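Local coordinates for protein CooT (Carboxydothermus hydrogenoformans, PDB 6FAN) that probably serves as a nickel chaperone in the maturation pathway of carbon monoxide dehydrogenase, at the interface of chains A and B. Sequence-based numbering; all coordinates share one arbitrary frame. Chains: chain A/B, CooT.

Contact 1: the interface of chains A and B. Residues chain A 2, 4, 50-53, 55; chain B 2-4, 21-22, 52, 55, 57.
This is one part of a two-fold symmetric homodimer interface, a mixed polar and apolar patch that holds the turn after one chain's strand against the start of a strand in the other and brings the two N-termini together; that the pair is also the biological dimer is plausible. B:Asp22 receives two successive backbone N-H groups. Its carbonyl O takes the amide N of A:Leu52 at 2.9 Å, nearly straight (170° at H), the donor standing above the carbonyl plane. Its carboxylate OD1 takes the amide N of A:Val53 at 2.9 Å, met from above the carboxylate plane. CG lies anti to the backbone N (chi1 173°), which swings the carboxylate to the carbonyl side so that both acceptors serve one turn. A:Val53 crosses this side chain at about a right angle, and its CG2 branch packs over the carboxylate, 3.5 Å from CG of B:Asp22. The nearby N-H groups probably stabilise the negative charge. An alanine here would probably loosen the turn, since A:Val53 N would lose its carboxylate acceptor and CG2 the carboxylate part of its packing. A:Leu52 has 101 Å² of its own surface hidden by chain B. Its CD1 branch lies 4.0 Å from the methyl CB of B:Ala4 and close to the tip of B:Ile57; its CD2 meets CD2 of B:Leu52 at 4.1 Å, the two leucines crossing at about a right angle. At the N-terminal end the two poorly ordered cysteines lie close, SG of A:Cys2 being 4.3 Å from SG of B:Cys2, with no disulfide. Cysteine sulfurs near A:His55 and B:His55 might suit a nickel site, an inference only. In the fold, the patch joins the residues following strand 45-51, the entry to strand 21-27 and the chain start before strand 4-10.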
loop_
_atom_site.group_PDB
_atom_site.type_symbol
_atom_site.label_atom_id
_atom_site.label_comp_id
_atom_site.label_asym_id
_atom_site.label_seq_id
_atom_site.Cartn_x
_atom_site.Cartn_y
_atom_site.Cartn_z
ATOM N N CYS A 2 -11.311 2.110 5.038
ATOM C CA CYS A 2 -10.893 3.302 5.772
ATOM C C CYS A 2 -9.384 3.669 5.626
ATOM O O CYS A 2 -8.498 2.851 5.326
ATOM C CB CYS A 2 -11.315 3.238 7.257
ATOM S SG CYS A 2 -12.886 4.082 7.614
ATOM N N ALA A 4 -5.730 4.777 6.728
ATOM C CA ALA A 4 -4.771 4.024 7.580
ATOM C C ALA A 4 -3.678 5.080 7.893
ATOM O O ALA A 4 -3.506 6.055 7.114
ATOM C CB ALA A 4 -4.179 2.969 6.712
ATOM N N LEU A 50 2.042 -3.342 4.306
ATOM C CA LEU A 50 0.697 -2.871 4.587
ATOM C C LEU A 50 0.042 -3.840 5.523
ATOM O O LEU A 50 0.173 -5.054 5.339
ATOM C CB LEU A 50 -0.159 -2.755 3.307
ATOM C CG LEU A 50 0.404 -2.011 2.092
ATOM C CD1 LEU A 50 -0.751 -1.901 1.060
ATOM C CD2 LEU A 50 0.811 -0.588 2.552
ATOM N N GLU A 51 -0.639 -3.316 6.547
ATOM C CA GLU A 51 -1.395 -4.115 7.493
ATOM C C GLU A 51 -2.740 -3.444 7.608
ATOM O O GLU A 51 -2.967 -2.641 8.496
ATOM C CB GLU A 51 -0.716 -4.134 8.850
ATOM C CG GLU A 51 0.654 -4.807 8.870
ATOM C CD GLU A 51 1.298 -4.709 10.250
ATOM O OE1 GLU A 51 0.859 -3.879 11.054
ATOM O OE2 GLU A 51 2.242 -5.434 10.538
ATOM N N LEU A 52 -3.619 -3.711 6.647
ATOM C CA LEU A 52 -4.791 -2.870 6.427
ATOM C C LEU A 52 -5.930 -3.067 7.440
ATOM O O LEU A 52 -6.622 -2.076 7.733
ATOM C CB LEU A 52 -5.279 -2.965 5.008
ATOM C CG LEU A 52 -4.275 -2.408 3.961
ATOM C CD1 LEU A 52 -4.867 -2.582 2.563
ATOM C CD2 LEU A 52 -3.788 -0.952 4.251
ATOM N N VAL A 53 -6.113 -4.281 7.959
ATOM C CA VAL A 53 -7.096 -4.498 9.062
ATOM C C VAL A 53 -6.706 -3.641 10.270
ATOM O O VAL A 53 -7.551 -2.975 10.825
ATOM C CB VAL A 53 -7.249 -6.029 9.428
ATOM C CG1 VAL A 53 -8.069 -6.216 10.689
ATOM C CG2 VAL A 53 -8.015 -6.675 8.311
ATOM N N HIS A 55 -4.994 -0.870 10.211
ATOM C CA HIS A 55 -4.876 0.567 9.789
ATOM C C HIS A 55 -3.455 1.061 9.716
ATOM O O HIS A 55 -3.200 2.171 10.130
ATOM C CB HIS A 55 -5.750 1.493 10.693
ATOM C CG HIS A 55 -7.181 1.062 10.799
ATOM N ND1 HIS A 55 -8.033 1.017 9.716
ATOM C CD2 HIS A 55 -7.870 0.549 11.843
ATOM C CE1 HIS A 55 -9.217 0.575 10.108
ATOM N NE2 HIS A 55 -9.142 0.282 11.397
ATOM N N CYS B 2 -9.298 -0.001 6.435
ATOM C CA CYS B 2 -10.034 -1.198 5.943
ATOM C C CYS B 2 -9.283 -1.993 4.855
ATOM O O CYS B 2 -8.375 -1.481 4.138
ATOM C CB CYS B 2 -11.446 -0.836 5.450
ATOM S SG CYS B 2 -12.406 -0.152 6.750
ATOM N N GLU B 3 -9.616 -3.269 4.792
ATOM C CA GLU B 3 -9.159 -4.162 3.774
ATOM C C GLU B 3 -9.561 -3.654 2.370
ATOM O O GLU B 3 -10.615 -3.083 2.162
ATOM C CB GLU B 3 -9.703 -5.568 4.043
ATOM C CG GLU B 3 -11.228 -5.679 4.197
ATOM C CD GLU B 3 -11.783 -5.270 5.540
ATOM O OE1 GLU B 3 -11.330 -4.331 6.218
ATOM O OE2 GLU B 3 -12.756 -5.970 5.942
ATOM N N ALA B 4 -8.677 -3.901 1.415
ATOM C CA ALA B 4 -8.837 -3.390 0.057
ATOM C C ALA B 4 -8.759 -4.507 -0.932
ATOM O O ALA B 4 -7.859 -5.327 -0.849
ATOM C CB ALA B 4 -7.715 -2.308 -0.229
ATOM N N VAL B 21 -7.819 -7.688 0.667
ATOM C CA VAL B 21 -6.480 -7.869 1.131
ATOM C C VAL B 21 -6.245 -7.218 2.481
ATOM O O VAL B 21 -6.658 -6.121 2.711
ATOM C CB VAL B 21 -5.499 -7.241 0.151
ATOM C CG1 VAL B 21 -4.108 -7.252 0.717
ATOM C CG2 VAL B 21 -5.543 -7.938 -1.178
ATOM N N ASP B 22 -5.604 -7.933 3.376
ATOM C CA ASP B 22 -5.207 -7.393 4.674
ATOM C C ASP B 22 -3.723 -7.017 4.609
ATOM O O ASP B 22 -3.388 -5.847 4.738
ATOM C CB ASP B 22 -5.521 -8.399 5.793
ATOM C CG ASP B 22 -4.986 -7.964 7.137
ATOM O OD1 ASP B 22 -4.705 -6.743 7.361
ATOM O OD2 ASP B 22 -4.850 -8.830 8.005
ATOM N N LEU B 52 -7.184 4.056 -0.488
ATOM C CA LEU B 52 -7.648 3.335 0.701
ATOM C C LEU B 52 -9.091 3.624 1.127
ATOM O O LEU B 52 -9.776 2.708 1.599
ATOM C CB LEU B 52 -6.697 3.483 1.870
ATOM C CG LEU B 52 -5.256 2.964 1.601
ATOM C CD1 LEU B 52 -4.437 3.091 2.858
ATOM C CD2 LEU B 52 -5.278 1.454 1.236
ATOM N N HIS B 55 -11.105 1.460 -1.063
ATOM C CA HIS B 55 -10.815 0.011 -0.913
ATOM C C HIS B 55 -10.121 -0.596 -2.160
ATOM O O HIS B 55 -10.448 -1.702 -2.558
ATOM C CB HIS B 55 -12.048 -0.810 -0.557
ATOM C CG HIS B 55 -12.832 -0.264 0.604
ATOM N ND1 HIS B 55 -12.329 -0.225 1.884
ATOM C CD2 HIS B 55 -14.046 0.331 0.660
ATOM C CE1 HIS B 55 -13.208 0.359 2.690
ATOM N NE2 HIS B 55 -14.268 0.681 1.975
ATOM N N ILE B 57 -6.272 -1.399 -4.233
ATOM C CA ILE B 57 -4.834 -1.470 -4.373
ATOM C C ILE B 57 -4.583 -1.698 -5.856
ATOM O O ILE B 57 -4.986 -2.723 -6.372
ATOM C CB ILE B 57 -4.210 -2.664 -3.551
ATOM C CG1 ILE B 57 -4.478 -2.516 -2.049
ATOM C CG2 ILE B 57 -2.711 -2.767 -3.828
ATOM C CD1 ILE B 57 -4.142 -3.835 -1.323
#

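Contact 2: the interface of chains A and B. Residues chain A 22-26, 50; chain B 47-52.
Carboxylate oxygen OE2 of B:Glu51 is gripped by two hydrogen bonds from the guanidinium of B:Arg49, a short, nearly straight one from NE at 2.7 Å (168° at H), which is also a salt bridge, and a weak one from NH2. OE2 lies at the guanidinium edge, in its plane, whereas NE comes to the carboxylate from above. This pair, within one chain, flanks an antiparallel beta pairing across the dimer, in which strand 21-27 of chain A runs beside strand 45-51 of chain B and extends sheet hydrogen bonding from one subunit to the other. A:Leu24 and B:Leu50 exchange two backbone bonds: B:Leu50 N gives to A:Leu24 O at 2.9 Å (167° at H), in the carbonyl plane, and A:Leu24 N gives to B:Leu50 O at 3.2 Å from above that plane. Past A:Leu24 the pairing yields to A:Pro26, which has no N-H to offer and sets its ring against the carbonyls of B:Ile47 and B:Lys48. On one side of the strands A:Leu24 and B:Leu50 lie side by side, pointing the same way, CB of the former 3.7 Å from CD1 of the latter. A:Leu24 has CG anti to its backbone N, B:Leu50 has CG anti to its carbonyl carbon (chi1 -52°). B:Leu50 then reaches A:Leu50 tip to tip, joining the twin leucines in the apolar middle. On the other side A:Ile25 runs alongside the aliphatic stem of B:Arg49, CG1 lying 4.1 Å from CD. A:Lys23 crosses B:Glu51 obliquely, and although its ammonium NZ is 5.3 Å from OE2 of B:Glu51, too far for a contact, the opposite charges would probably still attract, the carboxylate partly balancing both the lysine and B:Arg49. The methylene CD of A:Lys23, bent at chi2, rests 3.9 Å from methylene CG of B:Glu51.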
loop_
_atom_site.group_PDB
_atom_site.type_symbol
_atom_site.label_atom_id
_atom_site.label_comp_id
_atom_site.label_asym_id
_atom_site.label_seq_id
_atom_site.Cartn_x
_atom_site.Cartn_y
_atom_site.Cartn_z
ATOM N N ASP A 22 -5.329 8.520 2.499
ATOM C CA ASP A 22 -6.227 8.001 1.498
ATOM C C ASP A 22 -5.395 7.474 0.329
ATOM O O ASP A 22 -5.403 6.253 0.066
ATOM C CB ASP A 22 -7.212 9.082 1.038
ATOM C CG ASP A 22 -8.119 8.599 -0.089
ATOM O OD1 ASP A 22 -8.218 7.404 -0.400
ATOM O OD2 ASP A 22 -8.725 9.431 -0.743
ATOM N N LYS A 23 -4.665 8.368 -0.358
ATOM C CA LYS A 23 -3.884 7.952 -1.533
ATOM C C LYS A 23 -2.422 7.801 -1.215
ATOM O O LYS A 23 -1.858 8.592 -0.442
ATOM C CB LYS A 23 -4.053 8.961 -2.697
ATOM C CG LYS A 23 -5.476 9.411 -2.996
ATOM C CD LYS A 23 -6.340 8.544 -3.909
ATOM C CE LYS A 23 -7.752 9.093 -4.019
ATOM N NZ LYS A 23 -7.609 10.229 -4.958
ATOM N N LEU A 24 -1.819 6.759 -1.778
ATOM C CA LEU A 24 -0.352 6.632 -1.724
ATOM C C LEU A 24 0.133 6.334 -3.155
ATOM O O LEU A 24 -0.283 5.356 -3.757
ATOM C CB LEU A 24 0.063 5.500 -0.751
ATOM C CG LEU A 24 1.550 5.365 -0.412
ATOM C CD1 LEU A 24 1.767 4.691 0.924
ATOM C CD2 LEU A 24 2.299 4.594 -1.486
ATOM N N ILE A 25 0.974 7.217 -3.686
ATOM C CA ILE A 25 1.372 7.207 -5.109
ATOM C C ILE A 25 2.907 7.260 -5.166
ATOM O O ILE A 25 3.479 8.293 -4.866
ATOM C CB ILE A 25 0.792 8.457 -5.858
ATOM C CG1 ILE A 25 -0.740 8.509 -5.704
ATOM C CG2 ILE A 25 1.211 8.504 -7.299
ATOM C CD1 ILE A 25 -1.314 9.928 -5.618
ATOM N N PRO A 26 3.571 6.155 -5.541
ATOM C CA PRO A 26 4.994 6.190 -5.824
ATOM C C PRO A 26 5.302 7.168 -6.971
ATOM O O PRO A 26 4.587 7.178 -7.991
ATOM C CB PRO A 26 5.328 4.739 -6.224
ATOM C CG PRO A 26 4.228 3.929 -5.521
ATOM C CD PRO A 26 3.033 4.798 -5.728
ATOM N N LEU A 50 2.042 -3.342 4.306
ATOM C CA LEU A 50 0.697 -2.871 4.587
ATOM C C LEU A 50 0.042 -3.840 5.523
ATOM O O LEU A 50 0.173 -5.054 5.339
ATOM C CB LEU A 50 -0.159 -2.755 3.307
ATOM C CG LEU A 50 0.404 -2.011 2.092
ATOM C CD1 LEU A 50 -0.751 -1.901 1.060
ATOM C CD2 LEU A 50 0.811 -0.588 2.552
ATOM N N ILE B 47 3.372 -1.297 -6.947
ATOM C CA ILE B 47 2.173 -0.549 -6.616
ATOM C C ILE B 47 2.098 0.687 -7.517
ATOM O O ILE B 47 2.969 1.556 -7.451
ATOM C CB ILE B 47 2.142 -0.149 -5.129
ATOM C CG1 ILE B 47 1.943 -1.406 -4.294
ATOM C CG2 ILE B 47 1.005 0.851 -4.901
ATOM C CD1 ILE B 47 2.261 -1.357 -2.833
ATOM N N LYS B 48 1.045 0.760 -8.325
ATOM C CA LYS B 48 0.742 1.991 -9.064
ATOM C C LYS B 48 0.170 3.042 -8.147
ATOM O O LYS B 48 0.586 4.208 -8.132
ATOM C CB LYS B 48 -0.211 1.681 -10.248
ATOM C CG LYS B 48 -0.550 2.911 -11.060
ATOM C CD LYS B 48 -1.801 2.761 -11.913
ATOM C CE LYS B 48 -1.750 3.784 -13.071
ATOM N N ARG B 49 -0.742 2.612 -7.301
ATOM C CA ARG B 49 -1.364 3.513 -6.367
ATOM C C ARG B 49 -2.306 2.832 -5.386
ATOM O O ARG B 49 -2.930 1.866 -5.733
ATOM C CB ARG B 49 -2.098 4.569 -7.198
ATOM C CG ARG B 49 -3.257 5.327 -6.608
ATOM C CD ARG B 49 -3.738 6.404 -7.581
ATOM N NE ARG B 49 -4.857 5.994 -8.422
ATOM C CZ ARG B 49 -4.807 5.779 -9.732
ATOM N NH1 ARG B 49 -3.697 5.940 -10.400
ATOM N NH2 ARG B 49 -5.878 5.402 -10.374
ATOM N N LEU B 50 -2.321 3.303 -4.143
ATOM C CA LEU B 50 -3.320 2.859 -3.159
ATOM C C LEU B 50 -4.416 3.900 -3.135
ATOM O O LEU B 50 -4.137 5.095 -3.170
ATOM C CB LEU B 50 -2.679 2.766 -1.734
ATOM C CG LEU B 50 -1.418 1.988 -1.545
ATOM C CD1 LEU B 50 -1.024 2.050 -0.061
ATOM C CD2 LEU B 50 -1.656 0.525 -2.113
ATOM N N GLU B 51 -5.644 3.427 -3.035
ATOM C CA GLU B 51 -6.821 4.303 -2.846
ATOM C C GLU B 51 -7.571 3.700 -1.697
ATOM O O GLU B 51 -8.470 2.933 -1.911
ATOM C CB GLU B 51 -7.678 4.335 -4.108
ATOM C CG GLU B 51 -7.004 4.933 -5.300
ATOM C CD GLU B 51 -7.785 4.848 -6.585
ATOM O OE1 GLU B 51 -8.725 4.075 -6.632
ATOM O OE2 GLU B 51 -7.375 5.571 -7.524
ATOM N N LEU B 52 -7.184 4.056 -0.488
ATOM C CA LEU B 52 -7.648 3.335 0.701
ATOM C C LEU B 52 -9.091 3.624 1.127
ATOM O O LEU B 52 -9.776 2.708 1.599
ATOM C CB LEU B 52 -6.697 3.483 1.870
ATOM C CG LEU B 52 -5.256 2.964 1.601
ATOM C CD1 LEU B 52 -4.437 3.091 2.858
ATOM C CD2 LEU B 52 -5.278 1.454 1.236
#

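The C-alpha centres of contact 1 and contact 2 are about 10 Å apart, and the two patches share A:Leu50 and B:Leu52. Each draws on strand 21-27 of one subunit and strand 45-51 with its following turn from the other, but with the chains exchanged: contact 1 shows chain B giving the first of these, contact 2 chain A. Together with their two-fold copies they form a continuous seam, with strand pairing and leucines along one stretch and the adjacent, poorly ordered N-terminal ends at the other. The strand pairing would thus probably help keep the cysteine ends of the two subunits close together.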